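Local structure of extracellular solute-binding protein (Conexibacter woesei, 4P98) at residues A[165-170]-A[174-179]. The protein probably binds a small solute outside the cell membrane and passes it to an ABC transporter for uptake. Residues are numbered along the deposited sequence; the frame is centred on the assembly and turned at random.
Sequences AGLKAA and ASYEET
Leu167 reaches from the helix to Ala174 and Tyr176 with its two methyl branches, one for each partner. CD1 lies 3.9 Å from Ala174 CB, whereas CD2 approaches Tyr176 CD1 at 3.9 Å and Tyr176 CB at 4.0 Å, meeting the ring obliquely. The first bond of the side chain points toward the strand, and chi1 of 179° sets CG opposite the backbone N; chi2 of 61° then divides the methyls between the two residues. The side-chain contacts across it are apolar and belong to a right-handed beta-alpha-beta crossover, in which helix 154-170 packs on the sheet and leads from strand 144-149 to the neighbouring parallel edge strand 175-180. Val145 and Ala136, the latter on helix 125-137, also touch Leu167, consistent with its burial. Cutting this side chain back to alanine is likely to remove the methyl contacts on Ala174 CB and on Tyr176 CB and CD1, opening a gap between helix and strand. The Tyr176 side chain also touches His160, Ile163 and Arg164 of the same helix. Its OH hydrogen-bonds Glu178 OE1 at 2.5 Å, approaching 36° out of the carboxylate plane; His160 ND1 is a second partner of that oxygen.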
ATOM      1  N   ALA A 165      16.352  -4.485   5.444  1.00 24.08           N
ATOM      2  CA  ALA A 165      16.453  -4.033   6.827  1.00 21.68           C
ATOM      3  C   ALA A 165      15.500  -4.762   7.768  1.00 19.58           C
ATOM      4  O   ALA A 165      15.893  -5.162   8.866  1.00 24.16           O
ATOM      5  CB  ALA A 165      16.239  -2.523   6.911  1.00 21.27           C
ATOM      6  N   GLY A 166      14.253  -4.937   7.350  1.00 17.59           N
ATOM      7  CA  GLY A 166      13.274  -5.690   8.126  1.00 20.93           C
ATOM      8  C   GLY A 166      13.691  -7.130   8.350  1.00 23.59           C
ATOM      9  O   GLY A 166      13.537  -7.678   9.455  1.00 21.64           O
ATOM     10  N   LEU A 167      14.225  -7.741   7.294  1.00 23.37           N
ATOM     11  CA  LEU A 167      14.702  -9.118   7.362  1.00 23.64           C
ATOM     12  C   LEU A 167      15.900  -9.239   8.299  1.00 23.53           C
ATOM     13  O   LEU A 167      15.951 -10.159   9.111  1.00 23.99           O
ATOM     14  CB  LEU A 167      15.073  -9.635   5.968  1.00 22.15           C
ATOM     15  CG  LEU A 167      15.616 -11.071   5.914  1.00 20.74           C
ATOM     16  CD1 LEU A 167      14.581 -12.055   6.426  1.00 19.12           C
ATOM     17  CD2 LEU A 167      16.006 -11.394   4.481  1.00 22.55           C
ATOM     18  N   LYS A 168      16.851  -8.313   8.183  1.00 25.82           N
ATOM     19  CA  LYS A 168      18.028  -8.310   9.046  1.00 30.01           C
ATOM     20  C   LYS A 168      17.630  -8.151  10.518  1.00 30.67           C
ATOM     21  O   LYS A 168      18.232  -8.771  11.386  1.00 29.62           O
ATOM     22  CB  LYS A 168      19.001  -7.204   8.644  1.00 31.16           C
ATOM     23  CG  LYS A 168      20.307  -7.221   9.423  1.00 33.68           C
ATOM     24  CD  LYS A 168      21.199  -6.070   9.009  1.00 37.57           C
ATOM     25  CE  LYS A 168      22.444  -5.995   9.875  1.00 39.09           C
ATOM     26  NZ  LYS A 168      23.320  -4.877   9.449  1.00 41.62           N
ATOM     27  N   ALA A 169      16.608  -7.343  10.782  1.00 30.95           N
ATOM     28  CA  ALA A 169      16.145  -7.110  12.146  1.00 30.66           C
ATOM     29  C   ALA A 169      15.525  -8.369  12.739  1.00 28.63           C
ATOM     30  O   ALA A 169      15.847  -8.748  13.858  1.00 32.08           O
ATOM     31  CB  ALA A 169      15.153  -5.954  12.192  1.00 30.66           C
ATOM     32  N   ALA A 170      14.646  -9.021  11.991  1.00 25.42           N
ATOM     33  CA  ALA A 170      13.947 -10.191  12.503  1.00 26.12           C
ATOM     34  C   ALA A 170      14.773 -11.476  12.420  1.00 26.77           C
ATOM     35  O   ALA A 170      14.570 -12.389  13.222  1.00 26.51           O
ATOM     36  CB  ALA A 170      12.618 -10.372  11.798  1.00 24.94           C
ATOM     37  N   ALA A 174      19.485 -14.847   8.077  1.00 30.07           N
ATOM     38  CA  ALA A 174      18.917 -15.136   6.754  1.00 27.85           C
ATOM     39  C   ALA A 174      19.730 -14.493   5.639  1.00 27.15           C
ATOM     40  O   ALA A 174      20.315 -13.427   5.822  1.00 27.17           O
ATOM     41  CB  ALA A 174      17.477 -14.682   6.674  1.00 28.27           C
ATOM     42  N   SER A 175      19.786 -15.157   4.490  1.00 25.40           N
ATOM     43  CA  SER A 175      20.441 -14.587   3.320  1.00 25.36           C
ATOM     44  C   SER A 175      19.358 -14.080   2.371  1.00 22.06           C
ATOM     45  O   SER A 175      18.193 -14.494   2.442  1.00 21.47           O
ATOM     46  CB  SER A 175      21.361 -15.602   2.640  1.00 27.57           C
ATOM     47  OG  SER A 175      20.603 -16.647   2.085  1.00 31.22           O
ATOM     48  N   TYR A 176      19.756 -13.179   1.488  1.00 21.42           N
ATOM     49  CA  TYR A 176      18.806 -12.399   0.706  1.00 20.94           C
ATOM     50  C   TYR A 176      19.372 -12.139  -0.684  1.00 21.43           C
ATOM     51  O   TYR A 176      20.543 -11.787  -0.828  1.00 20.23           O
ATOM     52  CB  TYR A 176      18.526 -11.080   1.428  1.00 20.30           C
ATOM     53  CG  TYR A 176      17.630 -10.111   0.685  1.00 18.74           C
ATOM     54  CD1 TYR A 176      16.242 -10.210   0.748  1.00 19.27           C
ATOM     55  CD2 TYR A 176      18.179  -9.093  -0.079  1.00 20.50           C
ATOM     56  CE1 TYR A 176      15.428  -9.306   0.064  1.00 18.81           C
ATOM     57  CE2 TYR A 176      17.383  -8.198  -0.768  1.00 18.92           C
ATOM     58  CZ  TYR A 176      16.018  -8.302  -0.685  1.00 17.21           C
ATOM     59  OH  TYR A 176      15.262  -7.395  -1.380  1.00 22.80           O
ATOM     60  N   GLU A 177      18.531 -12.326  -1.698  1.00 20.08           N
ATOM     61  CA  GLU A 177      18.866 -11.969  -3.073  1.00 20.21           C
ATOM     62  C   GLU A 177      17.644 -11.309  -3.682  1.00 18.06           C
ATOM     63  O   GLU A 177      16.509 -11.634  -3.330  1.00 16.38           O
ATOM     64  CB  GLU A 177      19.262 -13.202  -3.905  1.00 24.09           C
ATOM     65  CG  GLU A 177      20.004 -12.849  -5.189  1.00 28.69           C
ATOM     66  CD  GLU A 177      20.322 -14.052  -6.078  1.00 37.47           C
ATOM     67  OE1 GLU A 177      20.365 -15.204  -5.576  1.00 42.04           O
ATOM     68  OE2 GLU A 177      20.535 -13.839  -7.295  1.00 39.00           O
ATOM     69  N   GLU A 178      17.875 -10.381  -4.595  1.00 18.27           N
ATOM     70  CA  GLU A 178      16.779  -9.706  -5.269  1.00 18.10           C
ATOM     71  C   GLU A 178      17.095  -9.509  -6.750  1.00 16.97           C
ATOM     72  O   GLU A 178      18.257  -9.477  -7.163  1.00 18.78           O
ATOM     73  CB  GLU A 178      16.474  -8.369  -4.589  1.00 17.21           C
ATOM     74  CG  GLU A 178      17.537  -7.313  -4.831  1.00 18.69           C
ATOM     75  CD  GLU A 178      17.499  -6.173  -3.836  1.00 19.81           C
ATOM     76  OE1 GLU A 178      16.503  -6.011  -3.099  1.00 20.63           O
ATOM     77  OE2 GLU A 178      18.485  -5.421  -3.815  1.00 23.98           O
ATOM     78  N   THR A 179      16.036  -9.391  -7.535  1.00 16.06           N
ATOM     79  CA  THR A 179      16.131  -9.189  -8.969  1.00 15.99           C
ATOM     80  C   THR A 179      15.093  -8.165  -9.372  1.00 14.66           C
ATOM     81  O   THR A 179      13.958  -8.191  -8.889  1.00 16.41           O
ATOM     82  CB  THR A 179      15.841 -10.503  -9.730  1.00 16.84           C
ATOM     83  OG1 THR A 179      16.809 -11.486  -9.369  1.00 18.56           O
ATOM     84  CG2 THR A 179      15.903 -10.306 -11.230  1.00 18.72           C
TER